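Long-range contacts in putative methylase (PDB 3LDU), which probably methylates guanine bases of ribosomal RNA, and holds a GTP molecule within its methyltransferase domain: residues F15-M20 and E181-G186; L335-Y340 and P376-P381; Q355-K360 and N371-P376. One frame throughout, in Å; residues are numbered along the deposited sequence. Where two conformers were deposited one is given.

Contact 1: residues F15-M20 and E181-G186; sequences FGMEKM and ETLAAG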
ATOM      1  N   PHE A  15       8.242  -3.232   4.353  1.00 24.64           N
ATOM      2  CA  PHE A  15       9.295  -2.691   5.202  1.00 30.11           C
ATOM      3  C   PHE A  15       9.834  -1.413   4.582  1.00 26.71           C
ATOM      4  O   PHE A  15      10.097  -1.373   3.388  1.00 34.74           O
ATOM      5  CB  PHE A  15      10.413  -3.712   5.394  1.00 37.73           C
ATOM      6  CG  PHE A  15       9.951  -4.998   6.019  1.00 46.46           C
ATOM      7  CD1 PHE A  15       9.195  -4.983   7.178  1.00 43.92           C
ATOM      8  CD2 PHE A  15      10.269  -6.220   5.448  1.00 57.78           C
ATOM      9  CE1 PHE A  15       8.762  -6.163   7.759  1.00 51.93           C
ATOM     10  CE2 PHE A  15       9.843  -7.404   6.025  1.00 61.78           C
ATOM     11  CZ  PHE A  15       9.087  -7.375   7.182  1.00 57.83           C
ATOM     12  N   GLY A  16       9.966  -0.368   5.393  1.00 27.13           N
ATOM     13  CA  GLY A  16      10.426   0.928   4.916  1.00 30.11           C
ATOM     14  C   GLY A  16       9.269   1.886   4.664  1.00 26.45           C
ATOM     15  O   GLY A  16       9.470   3.079   4.454  1.00 28.87           O
HETATM   16  N   MSE A  17       8.053   1.356   4.706  1.00 23.85           N
HETATM   17  CA  MSE A  17       6.835   2.146   4.502  1.00 23.71           C
HETATM   18  C   MSE A  17       6.146   2.589   5.801  1.00 23.54           C
HETATM   19  O   MSE A  17       5.164   3.344   5.753  1.00 21.96           O
HETATM   20  CB  MSE A  17       5.836   1.357   3.659  1.00 31.02           C
HETATM   21  CG  MSE A  17       6.358   0.990   2.304  1.00 42.91           C
HETATM   22 SE   MSE A  17       6.153   2.505   1.109  0.80 43.33          SE
HETATM   23  CE  MSE A  17       7.618   3.709   1.675  1.00 26.24           C
ATOM     24  N   GLU A  18       6.664   2.132   6.943  1.00 21.59           N
ATOM     25  CA  GLU A  18       6.020   2.367   8.244  1.00 24.07           C
ATOM     26  C   GLU A  18       5.847   3.843   8.594  1.00 22.66           C
ATOM     27  O   GLU A  18       4.809   4.240   9.124  1.00 23.81           O
ATOM     28  CB  GLU A  18       6.787   1.670   9.374  1.00 27.81           C
ATOM     29  CG  GLU A  18       6.882   0.164   9.232  1.00 29.27           C
ATOM     30  CD  GLU A  18       8.103  -0.294   8.445  1.00 33.66           C
ATOM     31  OE1 GLU A  18       8.774   0.542   7.794  1.00 29.23           O
ATOM     32  OE2 GLU A  18       8.388  -1.507   8.477  1.00 37.76           O
ATOM     33  N   LYS A  19       6.861   4.658   8.305  1.00 21.99           N
ATOM     34  CA  LYS A  19       6.786   6.086   8.607  1.00 21.57           C
ATOM     35  C   LYS A  19       5.716   6.799   7.774  1.00 21.92           C
ATOM     36  O   LYS A  19       4.982   7.641   8.290  1.00 23.03           O
ATOM     37  CB  LYS A  19       8.147   6.755   8.370  1.00 26.70           C
ATOM     38  CG  LYS A  19       8.736   7.414   9.593  1.00 52.70           C
ATOM     39  CD  LYS A  19       9.102   6.391  10.649  1.00 59.61           C
ATOM     40  CE  LYS A  19      10.380   6.799  11.368  1.00 64.37           C
ATOM     41  NZ  LYS A  19      11.516   6.938  10.410  1.00 66.66           N
HETATM   42  N   MSE A  20       5.636   6.472   6.482  1.00 20.79           N
HETATM   43  CA  MSE A  20       4.635   7.082   5.618  0.50 19.58           C
HETATM   44  C   MSE A  20       3.245   6.646   6.034  1.00 17.38           C
HETATM   45  O   MSE A  20       2.337   7.464   6.091  1.00 21.70           O
HETATM   46  CB  MSE A  20       4.843   6.712   4.154  0.50 16.46           C
HETATM   47  CG  MSE A  20       6.047   7.371   3.531  0.50 18.52           C
HETATM   48 SE   MSE A  20       7.696   6.474   3.976  0.50 30.99          SE
HETATM   49  CE  MSE A  20       7.266   5.113   5.250  0.50 64.62           C
ATOM     50  N   GLU A 181       1.236  -0.210  -6.281  1.00 19.63           N
ATOM     51  CA  GLU A 181       0.569   1.087  -6.072  1.00 19.96           C
ATOM     52  C   GLU A 181       0.877   1.713  -4.698  1.00 20.07           C
ATOM     53  O   GLU A 181       1.034   2.936  -4.570  1.00 17.21           O
ATOM     54  CB  GLU A 181      -0.952   0.955  -6.255  1.00 22.75           C
ATOM     55  CG  GLU A 181      -1.402   0.618  -7.674  1.00 22.87           C
ATOM     56  CD  GLU A 181      -1.474  -0.880  -7.960  1.00 31.69           C
ATOM     57  OE1 GLU A 181      -0.676  -1.661  -7.388  1.00 29.39           O
ATOM     58  OE2 GLU A 181      -2.340  -1.274  -8.774  1.00 35.38           O
ATOM     59  N   THR A 182       0.917   0.880  -3.659  1.00 21.02           N
ATOM     60  CA  THR A 182       1.190   1.364  -2.304  1.00 18.15           C
ATOM     61  C   THR A 182       2.622   1.899  -2.193  1.00 20.61           C
ATOM     62  O   THR A 182       2.866   2.937  -1.578  1.00 19.83           O
ATOM     63  CB  THR A 182       1.022   0.249  -1.278  1.00 19.72           C
ATOM     64  OG1 THR A 182       1.683  -0.928  -1.753  1.00 21.26           O
ATOM     65  CG2 THR A 182      -0.476  -0.050  -1.081  1.00 19.24           C
ATOM     66  N   LEU A 183       3.562   1.177  -2.788  1.00 18.62           N
ATOM     67  CA  LEU A 183       4.953   1.634  -2.814  1.00 19.71           C
ATOM     68  C   LEU A 183       5.054   2.967  -3.552  1.00 23.66           C
ATOM     69  O   LEU A 183       5.706   3.901  -3.078  1.00 20.53           O
ATOM     70  CB  LEU A 183       5.840   0.584  -3.467  1.00 20.68           C
ATOM     71  CG  LEU A 183       7.320   0.934  -3.618  1.00 23.49           C
ATOM     72  CD1 LEU A 183       7.923   1.252  -2.273  1.00 27.29           C
ATOM     73  CD2 LEU A 183       8.063  -0.219  -4.269  1.00 30.71           C
ATOM     74  N   ALA A 184       4.401   3.055  -4.708  1.00 17.90           N
ATOM     75  CA  ALA A 184       4.409   4.292  -5.487  1.00 18.44           C
ATOM     76  C   ALA A 184       3.878   5.476  -4.689  1.00 19.46           C
ATOM     77  O   ALA A 184       4.460   6.545  -4.694  1.00 17.38           O
ATOM     78  CB  ALA A 184       3.604   4.116  -6.794  1.00 20.95           C
ATOM     79  N   ALA A 185       2.758   5.300  -3.990  1.00 18.05           N
ATOM     80  CA  ALA A 185       2.273   6.390  -3.148  1.00 16.36           C
ATOM     81  C   ALA A 185       3.302   6.769  -2.093  1.00 19.20           C
ATOM     82  O   ALA A 185       3.484   7.947  -1.789  1.00 18.52           O
ATOM     83  CB  ALA A 185       0.938   5.994  -2.478  1.00 15.90           C
ATOM     84  N   GLY A 186       3.971   5.772  -1.525  1.00 18.21           N
ATOM     85  CA  GLY A 186       4.980   6.041  -0.511  1.00 20.41           C
ATOM     86  C   GLY A 186       6.148   6.841  -1.076  1.00 19.18           C
ATOM     87  O   GLY A 186       6.701   7.702  -0.403  1.00 20.79           O
TER
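This is a small, buried apolar contact between two domains: the turn and first residues of helix 18-27 in the RlmL ferredoxin-like domain pack on the first turns of helix 181-189 in the methyltransferase domain. Selenomethionine M17 carries it. Its CG lies anti to the carbonyl carbon (chi1 -60°), and two further bends in the chain bring the selenium to the helix surface. M17 SE approaches L183 CD1 at 4.0 Å, the two side chains crossing at about a right angle. The same SE stands 4.1 Å from G186 CA, where the helix presents bare backbone. L183 reaches across because its CG is anti to the backbone N (chi1 178°). Selenomethionine M20 adds only a brush of CG against G186 O at 4.0 Å before its bent chain turns onto L190. The turn at M17 is held by E18, whose OE1 accepts a bent bond (138° at the hydrogen) from G16 N at 2.8 Å, met from above the carboxylate plane, while OE2 takes G38 N. T182 OG1 is hydrogen-bonded to E60 of the ferredoxin-like domain, a polar tie between the two domains. L363 and N365 of strand 359-365 flank M17 and L183, and L183 lies close to the GTP-binding residue I179. A long flexible side chain over a helix glycine is ordinary interdomain packing, here joining the ferredoxin-like domain to the Rossmann-like methyltransferase fold.

Contact 2: residues L335-Y340 and P376-P381; sequences LKNWSY and PGPKPP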
ATOM      1  N   LEU A 335      19.504  19.928 -15.724  1.00 33.53           N
ATOM      2  CA  LEU A 335      18.269  20.618 -15.381  1.00 31.60           C
ATOM      3  C   LEU A 335      18.576  21.761 -14.423  1.00 38.05           C
ATOM      4  O   LEU A 335      19.563  21.721 -13.685  1.00 39.84           O
ATOM      5  CB  LEU A 335      17.271  19.631 -14.741  1.00 25.04           C
ATOM      6  CG  LEU A 335      16.881  18.494 -15.687  1.00 23.93           C
ATOM      7  CD1 LEU A 335      16.089  17.365 -14.982  1.00 28.36           C
ATOM      8  CD2 LEU A 335      16.095  19.057 -16.866  1.00 27.35           C
ATOM      9  N   LYS A 336      17.730  22.784 -14.431  1.00 33.91           N
ATOM     10  CA  LYS A 336      17.973  23.944 -13.590  1.00 43.24           C
ATOM     11  C   LYS A 336      17.318  23.782 -12.231  1.00 30.69           C
ATOM     12  O   LYS A 336      16.125  24.006 -12.094  1.00 34.82           O
ATOM     13  CB  LYS A 336      17.462  25.219 -14.267  1.00 54.97           C
ATOM     14  CG  LYS A 336      17.737  26.488 -13.472  1.00 67.66           C
ATOM     15  CD  LYS A 336      19.209  26.585 -13.095  1.00 72.30           C
ATOM     16  CE  LYS A 336      19.511  27.869 -12.338  1.00 75.67           C
ATOM     17  NZ  LYS A 336      20.916  27.894 -11.846  1.00 74.58           N
ATOM     18  N   ASN A 337      18.108  23.400 -11.231  1.00 31.31           N
ATOM     19  CA  ASN A 337      17.624  23.316  -9.861  1.00 35.82           C
ATOM     20  C   ASN A 337      16.459  22.337  -9.709  1.00 30.71           C
ATOM     21  O   ASN A 337      15.503  22.619  -8.988  1.00 31.99           O
ATOM     22  CB  ASN A 337      17.184  24.696  -9.374  1.00 37.86           C
ATOM     23  CG  ASN A 337      18.351  25.606  -9.077  1.00 47.33           C
ATOM     24  OD1 ASN A 337      19.325  25.194  -8.456  1.00 49.05           O
ATOM     25  ND2 ASN A 337      18.259  26.853  -9.522  1.00 46.07           N
ATOM     26  N   TRP A 338      16.519  21.205 -10.399  1.00 29.25           N
ATOM     27  CA  TRP A 338      15.492  20.178 -10.207  1.00 24.53           C
ATOM     28  C   TRP A 338      15.859  19.244  -9.049  1.00 27.13           C
ATOM     29  O   TRP A 338      17.007  19.210  -8.605  1.00 28.54           O
ATOM     30  CB  TRP A 338      15.291  19.352 -11.489  1.00 28.19           C
ATOM     31  CG  TRP A 338      14.432  20.017 -12.542  1.00 27.97           C
ATOM     32  CD1 TRP A 338      14.594  21.274 -13.057  1.00 29.85           C
ATOM     33  CD2 TRP A 338      13.305  19.444 -13.224  1.00 26.82           C
ATOM     34  NE1 TRP A 338      13.626  21.524 -14.008  1.00 28.30           N
ATOM     35  CE2 TRP A 338      12.821  20.421 -14.127  1.00 25.90           C
ATOM     36  CE3 TRP A 338      12.640  18.210 -13.149  1.00 22.98           C
ATOM     37  CZ2 TRP A 338      11.716  20.196 -14.952  1.00 25.16           C
ATOM     38  CZ3 TRP A 338      11.548  17.987 -13.978  1.00 23.17           C
ATOM     39  CH2 TRP A 338      11.093  18.981 -14.864  1.00 25.41           C
ATOM     40  N   SER A 339      14.867  18.491  -8.583  1.00 23.69           N
ATOM     41  CA  SER A 339      15.035  17.445  -7.576  1.00 21.85           C
ATOM     42  C   SER A 339      14.675  16.136  -8.268  1.00 28.59           C
ATOM     43  O   SER A 339      13.699  16.092  -9.005  1.00 28.21           O
ATOM     44  CB  SER A 339      14.044  17.646  -6.422  1.00 21.97           C
ATOM     45  OG  SER A 339      14.319  18.821  -5.673  1.00 28.80           O
ATOM     46  N   TYR A 340      15.436  15.070  -8.042  1.00 20.85           N
ATOM     47  CA  TYR A 340      15.094  13.803  -8.682  1.00 20.61           C
ATOM     48  C   TYR A 340      15.226  12.637  -7.708  1.00 22.59           C
ATOM     49  O   TYR A 340      16.072  12.659  -6.811  1.00 22.03           O
ATOM     50  CB  TYR A 340      15.899  13.569  -9.970  1.00 23.11           C
ATOM     51  CG  TYR A 340      17.275  14.220 -10.010  1.00 26.43           C
ATOM     52  CD1 TYR A 340      18.401  13.534  -9.581  1.00 24.79           C
ATOM     53  CD2 TYR A 340      17.445  15.502 -10.516  1.00 28.63           C
ATOM     54  CE1 TYR A 340      19.661  14.111  -9.625  1.00 31.69           C
ATOM     55  CE2 TYR A 340      18.718  16.100 -10.560  1.00 26.50           C
ATOM     56  CZ  TYR A 340      19.818  15.389 -10.112  1.00 32.98           C
ATOM     57  OH  TYR A 340      21.091  15.946 -10.144  1.00 36.47           O
ATOM     58  N   PRO A 376      17.326  15.889  -3.687  1.00 29.54           N
ATOM     59  CA  PRO A 376      16.696  17.214  -3.664  1.00 29.78           C
ATOM     60  C   PRO A 376      17.640  18.246  -4.254  1.00 32.89           C
ATOM     61  O   PRO A 376      18.859  18.112  -4.099  1.00 34.96           O
ATOM     62  CB  PRO A 376      16.478  17.482  -2.167  1.00 31.56           C
ATOM     63  CG  PRO A 376      17.402  16.519  -1.456  1.00 36.68           C
ATOM     64  CD  PRO A 376      17.432  15.306  -2.337  1.00 35.32           C
ATOM     65  N   GLY A 377      17.085  19.247  -4.932  1.00 30.31           N
ATOM     66  CA  GLY A 377      17.883  20.270  -5.584  1.00 32.12           C
ATOM     67  C   GLY A 377      18.658  21.105  -4.585  1.00 41.55           C
ATOM     68  O   GLY A 377      18.377  21.063  -3.387  1.00 39.41           O
ATOM     69  N   PRO A 378      19.637  21.878  -5.075  1.00 47.06           N
ATOM     70  CA  PRO A 378      20.485  22.686  -4.192  1.00 50.00           C
ATOM     71  C   PRO A 378      19.637  23.603  -3.323  1.00 55.46           C
ATOM     72  O   PRO A 378      18.563  24.033  -3.742  1.00 52.04           O
ATOM     73  CB  PRO A 378      21.328  23.512  -5.169  1.00 60.33           C
ATOM     74  CG  PRO A 378      20.618  23.415  -6.487  1.00 60.50           C
ATOM     75  CD  PRO A 378      19.957  22.080  -6.494  1.00 51.86           C
ATOM     76  N   LYS A 379      20.108  23.879  -2.113  1.00 67.42           N
ATOM     77  CA  LYS A 379      19.446  24.841  -1.240  1.00 66.47           C
ATOM     78  C   LYS A 379      19.947  26.245  -1.561  1.00 62.79           C
ATOM     79  O   LYS A 379      21.028  26.409  -2.139  1.00 55.76           O
ATOM     80  CB  LYS A 379      19.730  24.510   0.224  1.00 66.73           C
ATOM     81  CG  LYS A 379      19.183  23.171   0.665  1.00 68.16           C
ATOM     82  CD  LYS A 379      20.120  22.501   1.648  1.00 69.48           C
ATOM     83  CE  LYS A 379      19.460  22.285   2.998  1.00 65.33           C
ATOM     84  NZ  LYS A 379      19.334  23.536   3.795  1.00 67.26           N
ATOM     85  N   PRO A 380      19.161  27.267  -1.193  1.00 59.82           N
ATOM     86  CA  PRO A 380      19.611  28.654  -1.371  1.00 60.51           C
ATOM     87  C   PRO A 380      20.954  28.877  -0.674  1.00 60.98           C
ATOM     88  O   PRO A 380      21.300  28.129   0.244  1.00 61.62           O
ATOM     89  CB  PRO A 380      18.513  29.472  -0.680  1.00 62.08           C
ATOM     90  CG  PRO A 380      17.313  28.587  -0.685  1.00 57.83           C
ATOM     91  CD  PRO A 380      17.832  27.186  -0.562  1.00 54.32           C
ATOM     92  N   PRO A 381      21.708  29.896  -1.104  1.00 61.33           N
ATOM     93  CA  PRO A 381      23.001  30.186  -0.480  1.00 63.59           C
ATOM     94  C   PRO A 381      22.843  30.514   1.002  1.00 68.94           C
ATOM     95  O   PRO A 381      21.761  30.912   1.445  1.00 60.84           O
ATOM     96  CB  PRO A 381      23.486  31.426  -1.243  1.00 60.70           C
ATOM     97  CG  PRO A 381      22.245  32.031  -1.814  1.00 62.29           C
ATOM     98  CD  PRO A 381      21.387  30.856  -2.172  1.00 64.60           C
TER
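The Rossmann-like methyltransferase sheet provides the setting: the turn entering strand 339-344 meets the proline-rich tail that leaves the sheet's antiparallel strand 368-375. One hydrogen bond crosses the contact, from G377 N to S339 OG, at 2.9 Å and fairly straight (156° at the hydrogen). S339 OG can receive it because it lies anti to its own carbonyl carbon, beside the backbone N (chi1 -67°). Next to this bond the backbones come close, with W338 O 3.3 Å from G377 CA, so that the glycine fits against the strand entrance without a side chain in the way. Farther out, N337 sets its amide oxygen against the CG corner of the P378 ring: N337 OD1 is only 3.0 Å from P378 CG, a tight polar-to-apolar touch with the two side chains at about a right angle. N337 has left-handed helical backbone angles, which turn the chain just before the strand begins. The W338 side chain starts away from the tail and its indole is buried, with NE1 bonded to D300 O and L335 CD1 3.7 Å above one face, toward the rim. Toward strand 304-307, S339 pairs through its backbone with G303, just before that strand, and with I305 in it. The tail lies at the surface, beyond the end of strand 368-375, while strand 304-307 borders strand 339-344 on its other flank.

Contact 3: residues Q355-K360 and N371-P376; sequences QKADKK and NFFQYP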
ATOM      1  N   GLN A 355      26.494  10.622  -8.987  1.00 29.18           N
ATOM      2  CA  GLN A 355      26.128  11.564  -7.937  1.00 33.14           C
ATOM      3  C   GLN A 355      25.690  10.826  -6.675  1.00 32.88           C
ATOM      4  O   GLN A 355      24.982   9.822  -6.754  1.00 31.17           O
ATOM      5  CB  GLN A 355      25.009  12.483  -8.441  1.00 35.69           C
ATOM      6  CG  GLN A 355      24.737  13.694  -7.571  1.00 34.72           C
ATOM      7  CD  GLN A 355      23.659  14.577  -8.153  1.00 38.70           C
ATOM      8  OE1 GLN A 355      23.208  15.531  -7.514  1.00 42.85           O
ATOM      9  NE2 GLN A 355      23.224  14.256  -9.369  1.00 31.60           N
ATOM     10  N   LYS A 356      26.141  11.312  -5.518  1.00 34.04           N
ATOM     11  CA  LYS A 356      25.795  10.723  -4.230  1.00 31.82           C
ATOM     12  C   LYS A 356      24.453  11.287  -3.796  1.00 29.18           C
ATOM     13  O   LYS A 356      24.220  12.489  -3.908  1.00 29.29           O
ATOM     14  CB  LYS A 356      26.873  11.050  -3.184  1.00 33.11           C
ATOM     15  CG  LYS A 356      26.664  10.366  -1.845  1.00 40.30           C
ATOM     16  CD  LYS A 356      27.897  10.436  -0.954  1.00 51.83           C
ATOM     17  CE  LYS A 356      27.793  11.547   0.083  1.00 60.48           C
ATOM     18  NZ  LYS A 356      27.719  12.911  -0.518  1.00 60.48           N
ATOM     19  N   ALA A 357      23.556  10.423  -3.323  1.00 27.56           N
ATOM     20  CA  ALA A 357      22.239  10.881  -2.915  1.00 26.32           C
ATOM     21  C   ALA A 357      22.278  11.567  -1.555  1.00 30.27           C
ATOM     22  O   ALA A 357      23.138  11.271  -0.716  1.00 29.12           O
ATOM     23  CB  ALA A 357      21.234   9.715  -2.896  1.00 27.71           C
ATOM     24  N   ASP A 358      21.338  12.486  -1.348  1.00 25.28           N
ATOM     25  CA  ASP A 358      21.113  13.081  -0.043  1.00 29.66           C
ATOM     26  C   ASP A 358      20.690  12.001   0.957  1.00 31.10           C
ATOM     27  O   ASP A 358      21.171  11.966   2.091  1.00 33.75           O
ATOM     28  CB  ASP A 358      20.029  14.159  -0.138  1.00 29.84           C
ATOM     29  CG  ASP A 358      19.600  14.675   1.221  1.00 37.67           C
ATOM     30  OD1 ASP A 358      20.486  15.080   1.999  1.00 39.05           O
ATOM     31  OD2 ASP A 358      18.384  14.675   1.515  1.00 32.72           O
ATOM     32  N   LYS A 359      19.782  11.123   0.526  1.00 23.84           N
ATOM     33  CA  LYS A 359      19.331  10.010   1.349  1.00 27.27           C
ATOM     34  C   LYS A 359      19.152   8.778   0.478  1.00 30.12           C
ATOM     35  O   LYS A 359      18.849   8.884  -0.709  1.00 25.97           O
ATOM     36  CB  LYS A 359      18.009  10.341   2.029  1.00 26.81           C
ATOM     37  CG  LYS A 359      18.085  11.489   3.008  1.00 34.06           C
ATOM     38  CD  LYS A 359      16.762  11.619   3.763  1.00 42.15           C
ATOM     39  CE  LYS A 359      16.746  12.847   4.664  1.00 49.03           C
ATOM     40  NZ  LYS A 359      16.670  14.113   3.880  1.00 54.65           N
ATOM     41  N   LYS A 360      19.349   7.613   1.078  1.00 26.94           N
ATOM     42  CA  LYS A 360      19.129   6.343   0.402  1.00 29.54           C
ATOM     43  C   LYS A 360      18.253   5.526   1.344  1.00 31.08           C
ATOM     44  O   LYS A 360      18.670   5.215   2.460  1.00 34.01           O
ATOM     45  CB  LYS A 360      20.463   5.639   0.175  1.00 35.52           C
ATOM     46  CG  LYS A 360      20.373   4.239  -0.400  1.00 39.75           C
ATOM     47  CD  LYS A 360      21.773   3.671  -0.603  1.00 52.21           C
ATOM     48  CE  LYS A 360      21.750   2.200  -0.995  1.00 61.22           C
ATOM     49  NZ  LYS A 360      23.118   1.686  -1.317  1.00 64.91           N
ATOM     50  N   ASN A 371      16.330   0.233  -3.356  1.00 28.99           N
ATOM     51  CA  ASN A 371      16.651   1.447  -2.608  1.00 25.92           C
ATOM     52  C   ASN A 371      16.067   2.660  -3.307  1.00 26.54           C
ATOM     53  O   ASN A 371      16.006   2.701  -4.528  1.00 26.59           O
ATOM     54  CB  ASN A 371      18.158   1.629  -2.473  1.00 31.07           C
ATOM     55  CG  ASN A 371      18.782   0.625  -1.537  1.00 42.82           C
ATOM     56  OD1 ASN A 371      18.609   0.701  -0.318  1.00 41.09           O
ATOM     57  ND2 ASN A 371      19.516  -0.329  -2.100  1.00 41.31           N
ATOM     58  N   PHE A 372      15.625   3.642  -2.531  1.00 22.26           N
ATOM     59  CA  PHE A 372      15.096   4.883  -3.088  1.00 21.06           C
ATOM     60  C   PHE A 372      16.179   5.933  -2.878  1.00 23.98           C
ATOM     61  O   PHE A 372      16.474   6.296  -1.742  1.00 23.95           O
ATOM     62  CB  PHE A 372      13.824   5.272  -2.334  1.00 19.46           C
ATOM     63  CG  PHE A 372      13.053   6.413  -2.954  1.00 23.67           C
ATOM     64  CD1 PHE A 372      12.834   6.475  -4.326  1.00 23.69           C
ATOM     65  CD2 PHE A 372      12.522   7.409  -2.152  1.00 24.42           C
ATOM     66  CE1 PHE A 372      12.097   7.516  -4.884  1.00 22.71           C
ATOM     67  CE2 PHE A 372      11.793   8.453  -2.697  1.00 24.90           C
ATOM     68  CZ  PHE A 372      11.574   8.505  -4.062  1.00 21.80           C
ATOM     69  N   PHE A 373      16.790   6.382  -3.972  1.00 20.28           N
ATOM     70  CA  PHE A 373      17.866   7.377  -3.934  1.00 21.79           C
ATOM     71  C   PHE A 373      17.294   8.776  -4.144  1.00 22.64           C
ATOM     72  O   PHE A 373      16.688   9.057  -5.171  1.00 23.39           O
ATOM     73  CB  PHE A 373      18.862   7.073  -5.032  1.00 24.13           C
ATOM     74  CG  PHE A 373      19.553   5.754  -4.880  1.00 24.67           C
ATOM     75  CD1 PHE A 373      20.713   5.651  -4.131  1.00 28.86           C
ATOM     76  CD2 PHE A 373      19.048   4.621  -5.493  1.00 22.43           C
ATOM     77  CE1 PHE A 373      21.363   4.435  -3.991  1.00 27.55           C
ATOM     78  CE2 PHE A 373      19.693   3.401  -5.366  1.00 26.99           C
ATOM     79  CZ  PHE A 373      20.854   3.311  -4.615  1.00 25.52           C
ATOM     80  N   GLN A 374      17.516   9.661  -3.180  1.00 21.51           N
ATOM     81  CA  GLN A 374      16.832  10.952  -3.162  1.00 19.97           C
ATOM     82  C   GLN A 374      17.837  12.058  -3.439  1.00 25.94           C
ATOM     83  O   GLN A 374      18.864  12.138  -2.772  1.00 25.78           O
ATOM     84  CB  GLN A 374      16.198  11.169  -1.788  1.00 18.72           C
ATOM     85  CG  GLN A 374      15.226  10.058  -1.445  1.00 20.17           C
ATOM     86  CD  GLN A 374      14.652  10.149  -0.040  1.00 28.53           C
ATOM     87  OE1 GLN A 374      14.208   9.146   0.515  1.00 43.46           O
ATOM     88  NE2 GLN A 374      14.648  11.346   0.535  1.00 28.54           N
ATOM     89  N   TYR A 375      17.523  12.909  -4.411  1.00 21.43           N
ATOM     90  CA  TYR A 375      18.412  14.003  -4.816  1.00 23.59           C
ATOM     91  C   TYR A 375      17.662  15.332  -4.860  1.00 26.05           C
ATOM     92  O   TYR A 375      17.386  15.849  -5.946  1.00 28.66           O
ATOM     93  CB  TYR A 375      18.990  13.738  -6.197  1.00 23.08           C
ATOM     94  CG  TYR A 375      19.860  12.516  -6.323  1.00 25.61           C
ATOM     95  CD1 TYR A 375      21.244  12.613  -6.200  1.00 25.13           C
ATOM     96  CD2 TYR A 375      19.308  11.265  -6.589  1.00 23.52           C
ATOM     97  CE1 TYR A 375      22.055  11.494  -6.333  1.00 27.26           C
ATOM     98  CE2 TYR A 375      20.110  10.135  -6.717  1.00 23.86           C
ATOM     99  CZ  TYR A 375      21.485  10.257  -6.586  1.00 28.72           C
ATOM    100  OH  TYR A 375      22.292   9.146  -6.714  1.00 30.11           O
ATOM    101  N   PRO A 376      17.326  15.889  -3.687  1.00 29.54           N
ATOM    102  CA  PRO A 376      16.696  17.214  -3.664  1.00 29.78           C
ATOM    103  C   PRO A 376      17.640  18.246  -4.254  1.00 32.89           C
ATOM    104  O   PRO A 376      18.859  18.112  -4.099  1.00 34.96           O
ATOM    105  CB  PRO A 376      16.478  17.482  -2.167  1.00 31.56           C
ATOM    106  CG  PRO A 376      17.402  16.519  -1.456  1.00 36.68           C
ATOM    107  CD  PRO A 376      17.432  15.306  -2.337  1.00 35.32           C
TER
HETATM  108  O   HOH W   1      15.960  13.762   0.425  1.00 33.67           O
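The phenol ring of Y375 carries A357 over one face, A357 CA 3.9 Å from the ring centroid in a CH-pi contact and CB above the plane toward the rim; the carbonyl carbon of Q355 lies in plane at the edge. Y375 OH donates to Q355 O at 2.8 Å, from above the carbonyl plane. The extended Q355 side chain slides past the ring in the opposite direction, its NE2 hydrogen-bonded to Y340 OH. At the edge of the F373 ring sits A357 CB, while the extended K360 runs alongside, CD 3.5 Å from F373 CE1, and crosses N371 with CE. Two backbone bonds run nearly along C=O axes: Q374 N to K359 O is straight (160° at the hydrogen), D358 N to Q374 O bent (131°). On the sheet face of K359 and Q374, D358 OD2 forms a salt bridge with K359 NZ at 3.0 Å, through its syn lone pair, and reaches Q374 NE2 through one water. F349 and F353 of helix 349-353 pack around F373 and Y375. With D358 and K359 both opposite Q374, this is a classic beta bulge in the antiparallel hairpin 359-365/368-375, whose strand 359-365 is outermost on that side of the Rossmann-like methyltransferase sheet.

Overall arrangement
From the N terminus, contact 1 closes first, over 160 intervening residues that include the THUMP region, and brings the ferredoxin-like domain against the methyltransferase domain. The other two follow it in series near the C terminus. Contact 2 closes a loop from strand 339-344 to the tail, and contact 3, the hairpin 359-365/368-375, is nested inside that loop. These two share P376 and touch directly, Y340 O lying 2.8 Å from Y375 N in a probable backbone bond between neighbouring strands. Contact 1 stands apart, its centre about 17 Å from that of contact 3, yet strand 359-365 extends from contact 3 to flank it.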